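Local coordinates for gamma-glutamyltranspeptidase (Ggt) (Helicobacter pylori 26695, PDB 5BPK), which hydrolyses and transfers the gamma-glutamyl group of glutathione and related gamma-glutamyl compounds as an N-terminal nucleophile (Ntn) hydrolase, at the interface of chains A and B. Sequence-based numbering; all coordinates share one arbitrary frame. Chains: chain A, Gamma-glutamyltranspeptidase (Ggt); chain B, Gamma-glutamyltranspeptidase (Ggt).

Contact 1: the interface of chains A and B. Residues chain A 313, 316-317, 320, 361; chain B 124, 126, 133, 153.
B:Tyr153 carries this part of the subunit interface, pushing its phenol between A:His313 and A:Glu317, which lie one turn apart on the same helix, an example of one hydroxyl using two residues a helical turn apart. The hydroxyl OH has two polar partners, set roughly at a right angle to each other: it donates to the carboxylate oxygen OE2 of A:Glu317 at 2.6 Å and shares a hydrogen bond of undecided direction with the imidazole ND1 of A:His313 at 2.8 Å. That second bond is nearly straight, 161° at the hydrogen, and the phenol's CZ lies in the imidazole plane at the ring edge, the two side chains crossing at about a right angle. The carboxylate is met on its anti side, its plane turned well away from the phenol ring.

A:Val361 caps one face of that ring, its CG1 methyl sitting over the centre at 3.5 Å from the centroid, a CH-pi contact. On the opposite face, toward the rim, lies B:Leu133 CD2 from the tyrosine's own chain, so aliphatic groups of both chains cover the two faces, the second one off-centre. The CB methyl of A:Ala316 packs beside the hydroxyl end of the ring, 3.9 Å from B:Tyr153 CZ, and also meets B:Leu133 CD1.

The second shell fixes the acceptor. A:Arg320 grips A:Glu317 side-on: NH2 reaches the syn lone pair of OE2 at 2.8 Å in a salt bridge, while NE bonds OE1 at 3.2 Å. OE2 therefore accepts from both tyrosine and arginine, and the arginine charge would be expected to stabilise the carboxylate as an anion. A bend at chi3 (-61°) turns the guanidinium back along the helix toward that carboxylate. B:Met126, itself bent at chi2 and chi3, lays its CE methyl 3.8 Å from A:Arg320 CZ, with SD on one side of the guanidinium plane, displaced toward its rim.

In the fold, chain A contributes helix 309-329 and the loop bearing A:Val361, while chain B supplies the loop residues B:Tyr153 and B:Met126 beside strand 133-135.

Contact 2: the interface of chains A and B. Residues chain A 312, 315-316, 319; chain B 124, 133, 140, 144, 148.
Helix 309-329 of chain A meets a loop of chain B that carries B:Phe124, together with strand 133-135, the loop at B:Met140 and helix 142-151. The contact illustrates apolar packing in which an aromatic ring on one chain and a branched side chain on the other each serve several partners.

B:Phe124 lies against the helix with A:Ile312 over one face. The CG2 methyl of A:Ile312 stands above the ring centre, 3.8 Å from the centroid, in a CH-pi contact, and its CG1 comes within 3.8 Å of the ring carbon CE2. The far end of the ring points at the helix, where A:Ala315 CB lies in the ring plane at the edge, 3.7 Å from CZ. A:Met319, one turn further on, extends its chain fully beyond CG (chi2 167°, chi3 180°), which brings the CE methyl to 3.6 Å from B:Phe124 CE1. CG of B:Phe124 sits between its backbone N and carbonyl carbon (chi1 62°), which directs the ring from its loop toward the helix.

A:Ile312 also reaches away from the ring, toward helix 142-151 and the loop at B:Met140. The same CG2 touches the B:Leu148 methyl CD1 at 3.9 Å, the two side chains crossing at about a right angle. CD1 reaches B:Val144 CG1 at 4.1 Å and meets the B:Met140 methyl CE tip to tip. A:Ile312 is thus wedged between the phenylalanine ring and the aliphatic side chains beyond it, and 85 Å² of its surface is hidden by chain B.

By burying these apolar groups, the patch should help hold the two chains of the processed enzyme together as one compact unit.

Contact 1: the interface of chains A and B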
# COMPACT_ATOMS: atom_id res chain seq x y z
N HIS A 313 18.31 2.47 17.25
CA HIS A 313 19.22 3.53 16.78
C HIS A 313 19.78 3.23 15.39
O HIS A 313 19.73 4.06 14.48
CB HIS A 313 20.35 3.75 17.80
CG HIS A 313 21.39 4.74 17.37
ND1 HIS A 313 21.06 5.96 16.83
CD2 HIS A 313 22.73 4.70 17.46
CE1 HIS A 313 22.18 6.63 16.58
NE2 HIS A 313 23.20 5.89 16.95
N ALA A 316 16.90 3.41 12.87
CA ALA A 316 16.39 4.77 12.72
C ALA A 316 17.34 5.65 11.92
O ALA A 316 16.90 6.49 11.13
CB ALA A 316 16.09 5.40 14.09
N GLU A 317 18.65 5.51 12.15
CA GLU A 317 19.61 6.27 11.34
C GLU A 317 19.62 5.81 9.87
O GLU A 317 19.75 6.64 8.95
CB GLU A 317 21.01 6.23 11.94
CG GLU A 317 21.09 6.91 13.31
CD GLU A 317 20.55 8.33 13.29
OE1 GLU A 317 21.21 9.19 12.68
OE2 GLU A 317 19.46 8.58 13.85
N ARG A 320 16.54 7.39 8.36
CA ARG A 320 16.76 8.82 8.16
C ARG A 320 17.42 9.08 6.82
O ARG A 320 16.97 9.94 6.07
CB ARG A 320 17.63 9.38 9.27
CG ARG A 320 17.71 10.89 9.33
CD ARG A 320 18.86 11.33 10.20
NE ARG A 320 18.78 10.89 11.60
CZ ARG A 320 18.08 11.51 12.55
NH1 ARG A 320 17.34 12.58 12.27
NH2 ARG A 320 18.11 11.05 13.80
N VAL A 361 23.03 10.87 17.28
CA VAL A 361 22.33 10.85 16.00
C VAL A 361 22.99 11.85 15.04
O VAL A 361 23.77 12.72 15.46
CB VAL A 361 20.85 11.23 16.18
CG1 VAL A 361 20.16 10.25 17.12
CG2 VAL A 361 20.70 12.65 16.70
N PHE B 124 8.26 1.62 15.61
CA PHE B 124 8.80 2.99 15.62
C PHE B 124 8.97 3.45 14.19
O PHE B 124 8.85 2.67 13.25
CB PHE B 124 10.12 3.11 16.41
CG PHE B 124 11.24 2.29 15.83
CD1 PHE B 124 12.10 2.82 14.87
CD2 PHE B 124 11.42 0.98 16.23
CE1 PHE B 124 13.12 2.05 14.33
CE2 PHE B 124 12.41 0.20 15.68
CZ PHE B 124 13.27 0.73 14.73
N MET B 126 11.04 6.67 11.67
CA MET B 126 11.81 7.87 11.37
C MET B 126 11.75 8.08 9.86
O MET B 126 12.07 7.19 9.10
CB MET B 126 13.26 7.67 11.85
CG MET B 126 14.32 8.59 11.25
SD MET B 126 14.09 10.35 11.55
CE MET B 126 14.51 10.47 13.30
N LEU B 133 11.47 10.73 16.24
CA LEU B 133 11.32 9.28 16.33
C LEU B 133 9.90 9.02 16.81
O LEU B 133 9.56 9.25 17.98
CB LEU B 133 12.36 8.65 17.28
CG LEU B 133 12.36 7.11 17.36
CD1 LEU B 133 12.72 6.46 16.00
CD2 LEU B 133 13.36 6.68 18.44
N TYR B 153 17.38 11.87 19.89
CA TYR B 153 16.06 11.71 19.27
C TYR B 153 15.02 12.57 19.98
O TYR B 153 15.03 12.69 21.21
CB TYR B 153 15.62 10.23 19.29
CG TYR B 153 16.43 9.35 18.36
CD1 TYR B 153 16.29 9.47 16.98
CD2 TYR B 153 17.32 8.41 18.86
CE1 TYR B 153 17.04 8.69 16.12
CE2 TYR B 153 18.08 7.60 17.99
CZ TYR B 153 17.92 7.75 16.62
OH TYR B 153 18.65 6.98 15.73

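Contact 2: the interface of chains A and B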
# COMPACT_ATOMS: atom_id res chain seq x y z
N ILE A 312 17.35 -0.09 17.71
CA ILE A 312 16.42 0.94 17.23
C ILE A 312 17.22 2.10 16.59
O ILE A 312 16.84 2.62 15.53
CB ILE A 312 15.52 1.45 18.37
CG1 ILE A 312 14.58 0.33 18.85
CG2 ILE A 312 14.70 2.69 17.95
CD1 ILE A 312 13.86 0.63 20.13
N ALA A 315 18.61 1.12 13.09
CA ALA A 315 17.48 1.17 12.15
C ALA A 315 17.04 2.59 11.84
O ALA A 315 16.78 2.92 10.67
CB ALA A 315 16.30 0.36 12.70
N ALA A 316 16.90 3.41 12.87
CA ALA A 316 16.39 4.77 12.72
C ALA A 316 17.34 5.65 11.92
O ALA A 316 16.90 6.49 11.13
CB ALA A 316 16.09 5.40 14.09
N MET A 319 16.94 4.61 8.33
CA MET A 319 15.68 5.19 7.84
C MET A 319 15.87 6.66 7.48
O MET A 319 15.41 7.11 6.45
CB MET A 319 14.59 5.10 8.91
CG MET A 319 14.09 3.71 9.21
SD MET A 319 13.09 3.66 10.72
CE MET A 319 12.68 1.90 10.76
N PHE B 124 8.26 1.62 15.61
CA PHE B 124 8.80 2.99 15.62
C PHE B 124 8.97 3.45 14.19
O PHE B 124 8.85 2.67 13.25
CB PHE B 124 10.12 3.11 16.41
CG PHE B 124 11.24 2.29 15.83
CD1 PHE B 124 12.10 2.82 14.87
CD2 PHE B 124 11.42 0.98 16.23
CE1 PHE B 124 13.12 2.05 14.33
CE2 PHE B 124 12.41 0.20 15.68
CZ PHE B 124 13.27 0.73 14.73
N LEU B 133 11.47 10.73 16.24
CA LEU B 133 11.32 9.28 16.33
C LEU B 133 9.90 9.02 16.81
O LEU B 133 9.56 9.25 17.98
CB LEU B 133 12.36 8.65 17.28
CG LEU B 133 12.36 7.11 17.36
CD1 LEU B 133 12.72 6.46 16.00
CD2 LEU B 133 13.36 6.68 18.44
N MET B 140 7.41 1.76 24.12
CA MET B 140 8.79 2.01 24.52
C MET B 140 8.86 2.38 26.00
O MET B 140 8.31 3.41 26.40
CB MET B 140 9.37 3.16 23.67
CG MET B 140 10.83 3.41 23.88
SD MET B 140 11.44 4.70 22.77
CE MET B 140 11.46 3.80 21.22
N VAL B 144 14.47 2.73 27.73
CA VAL B 144 14.79 2.82 26.30
C VAL B 144 14.58 4.26 25.80
O VAL B 144 15.44 4.81 25.11
CB VAL B 144 13.94 1.81 25.48
CG1 VAL B 144 14.18 1.97 23.98
CG2 VAL B 144 14.26 0.38 25.93
N LEU B 148 17.52 6.66 24.17
CA LEU B 148 17.38 7.23 22.83
C LEU B 148 17.34 8.77 22.86
O LEU B 148 17.93 9.42 21.97
CB LEU B 148 16.15 6.64 22.13
CG LEU B 148 16.30 5.18 21.70
CD1 LEU B 148 14.94 4.60 21.30
CD2 LEU B 148 17.33 5.04 20.56

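Contact 1 and contact 2 are neighbouring parts of one continuous surface, the centres of their C-alpha atoms about 5 Å apart. They share A:Ala316, B:Phe124 and B:Leu133, and both draw on helix 309-329 of chain A and strand 133-135 of chain B. Polar clamping in contact 1 and apolar packing in contact 2 therefore act on adjacent sides of one helix: the first could set its register against chain B, the second supply buried apolar surface. Gamma-glutamyltranspeptidases mature by cleaving a single precursor, so this joint probably forms within one folded chain and persists after cleavage.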